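PDB 1OMO: alanine dehydrogenase from Archaeoglobus fulgidus, which catalyses the reversible NAD(+)-dependent oxidative deamination of L-alanine to pyruvate and ammonium, working as a homodimer. Local coordinates for residues C133-E142 and A162-R173. Residues are numbered along the deposited sequence; the frame is centred on the assembly and turned at random.
Sequences CGTQAYFQLE and AAKKFVSYCEDR. With NAD (nicotinamide-adenine-dinucleotide), chain D.
Tyr-138 reaches out from helix 135-142 and wedges its ring between Phe-166 and Tyr-169 of helix 162-172. The two helices, neighbours in the Rossmann-fold NAD domain, run nearly parallel, 24° apart. Their segment axes come within 11.1 Å at closest, and three aromatic rings fill much of the space. Phe-166 puts its CD2 edge over the centre of one face of the Tyr-138 ring, while the Tyr-138 CD2–CE2 edge stands on a face of Tyr-169, with CE2 3.5 Å from Tyr-169 CG: two T-shaped pairs in succession. Phe-166 swings its ring away from its own backbone N (chi1 173°) into a hollow lined by Cys-133, Ala-137 and Leu-141; its CZ lies 3.9 Å from Leu-141 CG, and Val-153 and Ala-155 of strand 152-156 also touch this side chain. At the tight end of the cleft, Cys-133 SG sits 3.8 Å from Ala-163 CA. Just beyond, the backbone N of Gln-136 hydrogen-bonds NAD O1N, consistent with the GxGxxA turn of Rossmann domains, whose amides meet dinucleotide phosphates. A leucine at Tyr-169 would probably leave the Tyr-138 edge without its aromatic face and Glu-142 without its phenol donor. That donor, Tyr-169 OH, bonds at a very short 2.5 Å to Glu-142 OE1, which lies at the Tyr-169 ring edge, in plane, its carboxylate turned 83° from that ring, and salt-bridges Arg-173 NH2 at 3.6 Å.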
# COMPACT_ATOMS: atom_id res chain seq x y z
N CYS A 133 4.71 7.22 -29.74
CA CYS A 133 4.21 5.99 -30.34
C CYS A 133 4.75 4.75 -29.65
O CYS A 133 5.08 3.76 -30.30
CB CYS A 133 4.55 5.95 -31.85
SG CYS A 133 3.82 7.32 -32.84
N GLY A 134 4.86 4.83 -28.32
CA GLY A 134 5.29 3.70 -27.50
C GLY A 134 4.07 2.84 -27.10
O GLY A 134 2.97 2.97 -27.66
N THR A 135 4.27 1.97 -26.12
CA THR A 135 3.25 1.06 -25.67
C THR A 135 1.86 1.63 -25.46
O THR A 135 0.89 1.15 -26.02
CB THR A 135 3.68 0.37 -24.37
OG1 THR A 135 4.83 -0.44 -24.63
CG2 THR A 135 2.56 -0.49 -23.81
N GLN A 136 1.77 2.64 -24.61
CA GLN A 136 0.49 3.23 -24.32
C GLN A 136 -0.24 3.74 -25.56
O GLN A 136 -1.49 3.67 -25.62
CB GLN A 136 0.64 4.35 -23.29
CG GLN A 136 -0.71 4.89 -22.88
CD GLN A 136 -1.69 3.77 -22.53
OE1 GLN A 136 -2.90 3.87 -22.81
NE2 GLN A 136 -1.18 2.70 -21.89
N ALA A 137 0.49 4.25 -26.56
CA ALA A 137 -0.20 4.75 -27.75
C ALA A 137 -1.03 3.64 -28.38
O ALA A 137 -2.17 3.89 -28.79
CB ALA A 137 0.79 5.30 -28.79
N TYR A 138 -0.47 2.43 -28.46
CA TYR A 138 -1.21 1.31 -29.03
C TYR A 138 -2.49 1.06 -28.23
O TYR A 138 -3.57 0.90 -28.82
CB TYR A 138 -0.36 0.04 -29.07
CG TYR A 138 0.80 0.09 -30.05
CD1 TYR A 138 2.02 0.70 -29.71
CD2 TYR A 138 0.68 -0.45 -31.35
CE1 TYR A 138 3.09 0.76 -30.63
CE2 TYR A 138 1.71 -0.40 -32.25
CZ TYR A 138 2.92 0.20 -31.89
OH TYR A 138 3.96 0.23 -32.80
N PHE A 139 -2.40 1.05 -26.91
CA PHE A 139 -3.60 0.81 -26.11
C PHE A 139 -4.63 1.91 -26.27
O PHE A 139 -5.82 1.65 -26.26
CB PHE A 139 -3.27 0.63 -24.64
CG PHE A 139 -2.61 -0.67 -24.34
CD1 PHE A 139 -1.22 -0.79 -24.38
CD2 PHE A 139 -3.38 -1.80 -24.08
CE1 PHE A 139 -0.61 -2.00 -24.16
CE2 PHE A 139 -2.79 -3.03 -23.86
CZ PHE A 139 -1.39 -3.13 -23.90
N GLN A 140 -4.17 3.14 -26.44
CA GLN A 140 -5.09 4.24 -26.61
C GLN A 140 -5.81 4.03 -27.96
O GLN A 140 -7.04 4.13 -28.05
CB GLN A 140 -4.32 5.54 -26.59
CG GLN A 140 -5.11 6.73 -26.22
CD GLN A 140 -5.36 6.87 -24.72
OE1 GLN A 140 -6.24 7.62 -24.32
NE2 GLN A 140 -4.58 6.18 -23.89
N LEU A 141 -5.03 3.72 -29.00
CA LEU A 141 -5.54 3.49 -30.35
C LEU A 141 -6.62 2.42 -30.34
O LEU A 141 -7.67 2.61 -30.92
CB LEU A 141 -4.39 3.07 -31.27
CG LEU A 141 -4.51 2.82 -32.78
CD1 LEU A 141 -5.05 1.47 -33.01
CD2 LEU A 141 -5.39 3.87 -33.46
N GLU A 142 -6.35 1.30 -29.67
CA GLU A 142 -7.29 0.20 -29.60
C GLU A 142 -8.57 0.56 -28.84
O GLU A 142 -9.65 0.13 -29.22
CB GLU A 142 -6.65 -1.04 -28.97
CG GLU A 142 -5.57 -1.68 -29.81
CD GLU A 142 -6.10 -2.36 -31.08
OE1 GLU A 142 -5.26 -2.72 -31.95
OE2 GLU A 142 -7.33 -2.56 -31.20
N ALA A 162 9.84 3.95 -34.08
CA ALA A 162 8.63 3.66 -33.34
C ALA A 162 7.39 4.22 -34.08
O ALA A 162 6.35 3.55 -34.12
CB ALA A 162 8.72 4.23 -31.90
N ALA A 163 7.49 5.41 -34.66
CA ALA A 163 6.34 5.97 -35.38
C ALA A 163 5.98 5.12 -36.60
O ALA A 163 4.82 4.85 -36.86
CB ALA A 163 6.62 7.44 -35.78
N LYS A 164 6.99 4.67 -37.33
CA LYS A 164 6.75 3.83 -38.51
C LYS A 164 6.11 2.51 -38.14
O LYS A 164 5.23 2.00 -38.84
CB LYS A 164 8.06 3.59 -39.28
CG LYS A 164 8.47 4.78 -40.15
CD LYS A 164 9.79 4.55 -40.88
CE LYS A 164 10.14 5.78 -41.73
NZ LYS A 164 11.49 5.76 -42.41
N LYS A 165 6.56 1.93 -37.03
CA LYS A 165 5.98 0.69 -36.59
C LYS A 165 4.50 0.90 -36.22
O LYS A 165 3.65 0.11 -36.61
CB LYS A 165 6.73 0.15 -35.37
CG LYS A 165 6.12 -1.13 -34.83
CD LYS A 165 6.83 -1.65 -33.59
CE LYS A 165 6.75 -3.17 -33.53
NZ LYS A 165 7.04 -3.62 -32.15
N PHE A 166 4.19 1.96 -35.48
CA PHE A 166 2.81 2.22 -35.08
C PHE A 166 1.99 2.45 -36.36
O PHE A 166 0.88 1.97 -36.49
CB PHE A 166 2.78 3.44 -34.10
CG PHE A 166 1.38 3.93 -33.73
CD1 PHE A 166 0.76 4.94 -34.46
CD2 PHE A 166 0.69 3.40 -32.62
CE1 PHE A 166 -0.51 5.42 -34.12
CE2 PHE A 166 -0.59 3.87 -32.27
CZ PHE A 166 -1.18 4.88 -33.01
N VAL A 167 2.56 3.17 -37.30
CA VAL A 167 1.86 3.44 -38.54
C VAL A 167 1.57 2.15 -39.30
O VAL A 167 0.50 1.96 -39.83
CB VAL A 167 2.69 4.40 -39.41
CG1 VAL A 167 2.23 4.33 -40.88
CG2 VAL A 167 2.53 5.82 -38.89
N SER A 168 2.55 1.25 -39.33
CA SER A 168 2.41 -0.03 -39.99
C SER A 168 1.35 -0.91 -39.28
O SER A 168 0.61 -1.68 -39.94
CB SER A 168 3.78 -0.73 -39.99
OG SER A 168 3.81 -1.87 -40.82
N TYR A 169 1.28 -0.79 -37.94
CA TYR A 169 0.32 -1.53 -37.12
C TYR A 169 -1.11 -1.11 -37.51
O TYR A 169 -2.02 -1.93 -37.61
CB TYR A 169 0.57 -1.23 -35.62
CG TYR A 169 -0.40 -1.87 -34.63
CD1 TYR A 169 -0.06 -3.05 -33.94
CD2 TYR A 169 -1.65 -1.29 -34.34
CE1 TYR A 169 -0.92 -3.61 -33.01
CE2 TYR A 169 -2.52 -1.86 -33.39
CZ TYR A 169 -2.15 -3.02 -32.73
OH TYR A 169 -2.96 -3.58 -31.76
N CYS A 170 -1.27 0.20 -37.71
CA CYS A 170 -2.54 0.77 -38.12
C CYS A 170 -2.93 0.21 -39.48
O CYS A 170 -3.98 -0.41 -39.63
CB CYS A 170 -2.43 2.29 -38.23
SG CYS A 170 -2.43 3.17 -36.67
N GLU A 171 -2.10 0.45 -40.48
CA GLU A 171 -2.42 -0.02 -41.81
C GLU A 171 -2.82 -1.49 -41.77
O GLU A 171 -3.84 -1.86 -42.35
CB GLU A 171 -1.24 0.18 -42.76
CG GLU A 171 -1.57 1.06 -43.96
CD GLU A 171 -0.97 2.44 -43.88
OE1 GLU A 171 0.28 2.52 -43.75
OE2 GLU A 171 -1.74 3.43 -43.95
N ASP A 172 -2.06 -2.32 -41.07
CA ASP A 172 -2.38 -3.74 -41.01
C ASP A 172 -3.85 -3.96 -40.72
O ASP A 172 -4.45 -4.85 -41.30
CB ASP A 172 -1.52 -4.46 -39.97
CG ASP A 172 -0.11 -4.73 -40.49
OD1 ASP A 172 0.76 -5.20 -39.71
OD2 ASP A 172 0.12 -4.46 -41.69
N ARG A 173 -4.43 -3.18 -39.82
CA ARG A 173 -5.85 -3.36 -39.54
C ARG A 173 -6.72 -2.38 -40.30
O ARG A 173 -7.77 -1.95 -39.82
CB ARG A 173 -6.14 -3.32 -38.03
CG ARG A 173 -5.23 -2.50 -37.15
CD ARG A 173 -4.84 -3.27 -35.89
NE ARG A 173 -3.59 -4.00 -36.08
CZ ARG A 173 -3.10 -4.87 -35.22
NH1 ARG A 173 -1.97 -5.48 -35.47
NH2 ARG A 173 -3.76 -5.12 -34.11
PA NAD D . 7.36 4.01 -23.82
O1A NAD D . 8.74 4.38 -23.41
O2A NAD D . 7.13 2.66 -24.51
O5B NAD D . 6.50 5.09 -24.72
C5B NAD D . 6.86 6.54 -24.78
C4B NAD D . 7.18 6.85 -26.27
O4B NAD D . 7.47 8.32 -26.24
C3B NAD D . 8.53 6.23 -26.88
O3B NAD D . 8.25 5.48 -28.13
C2B NAD D . 9.48 7.44 -27.09
O2B NAD D . 10.46 7.37 -28.07
C1B NAD D . 8.44 8.59 -27.23
N9A NAD D . 8.94 9.87 -26.82
C8A NAD D . 9.77 10.26 -25.78
N7A NAD D . 9.98 11.56 -25.74
C5A NAD D . 9.32 12.11 -26.75
C6A NAD D . 9.18 13.50 -27.19
N6A NAD D . 9.79 14.48 -26.58
N1A NAD D . 8.37 13.68 -28.30
C2A NAD D . 7.74 12.67 -28.96
N3A NAD D . 7.86 11.31 -28.57
C4A NAD D . 8.64 11.09 -27.45
O3 NAD D . 6.18 4.11 -22.65
PN NAD D . 4.52 3.75 -22.59
O1N NAD D . 4.06 3.46 -23.99
O2N NAD D . 4.27 2.78 -21.45
O5D NAD D . 3.99 5.29 -22.16
C5D NAD D . 4.94 5.86 -21.04
C4D NAD D . 4.43 7.13 -20.45
O4D NAD D . 3.00 6.86 -19.95
C3D NAD D . 5.19 7.64 -19.19
O3D NAD D . 5.06 9.06 -19.01
C2D NAD D . 4.50 6.82 -18.10
O2D NAD D . 4.90 7.12 -16.80
C1D NAD D . 2.96 7.08 -18.48
N1N NAD D . 1.90 6.09 -18.08
C2N NAD D . 0.76 6.74 -17.43
C3N NAD D . -0.36 5.86 -17.21
C7N NAD D . -1.63 6.60 -16.47
O7N NAD D . -2.44 5.88 -15.82
N7N NAD D . -1.76 7.96 -16.61
C4N NAD D . -0.45 4.50 -17.56
C5N NAD D . 0.75 3.99 -18.20
C6N NAD D . 1.89 4.77 -18.46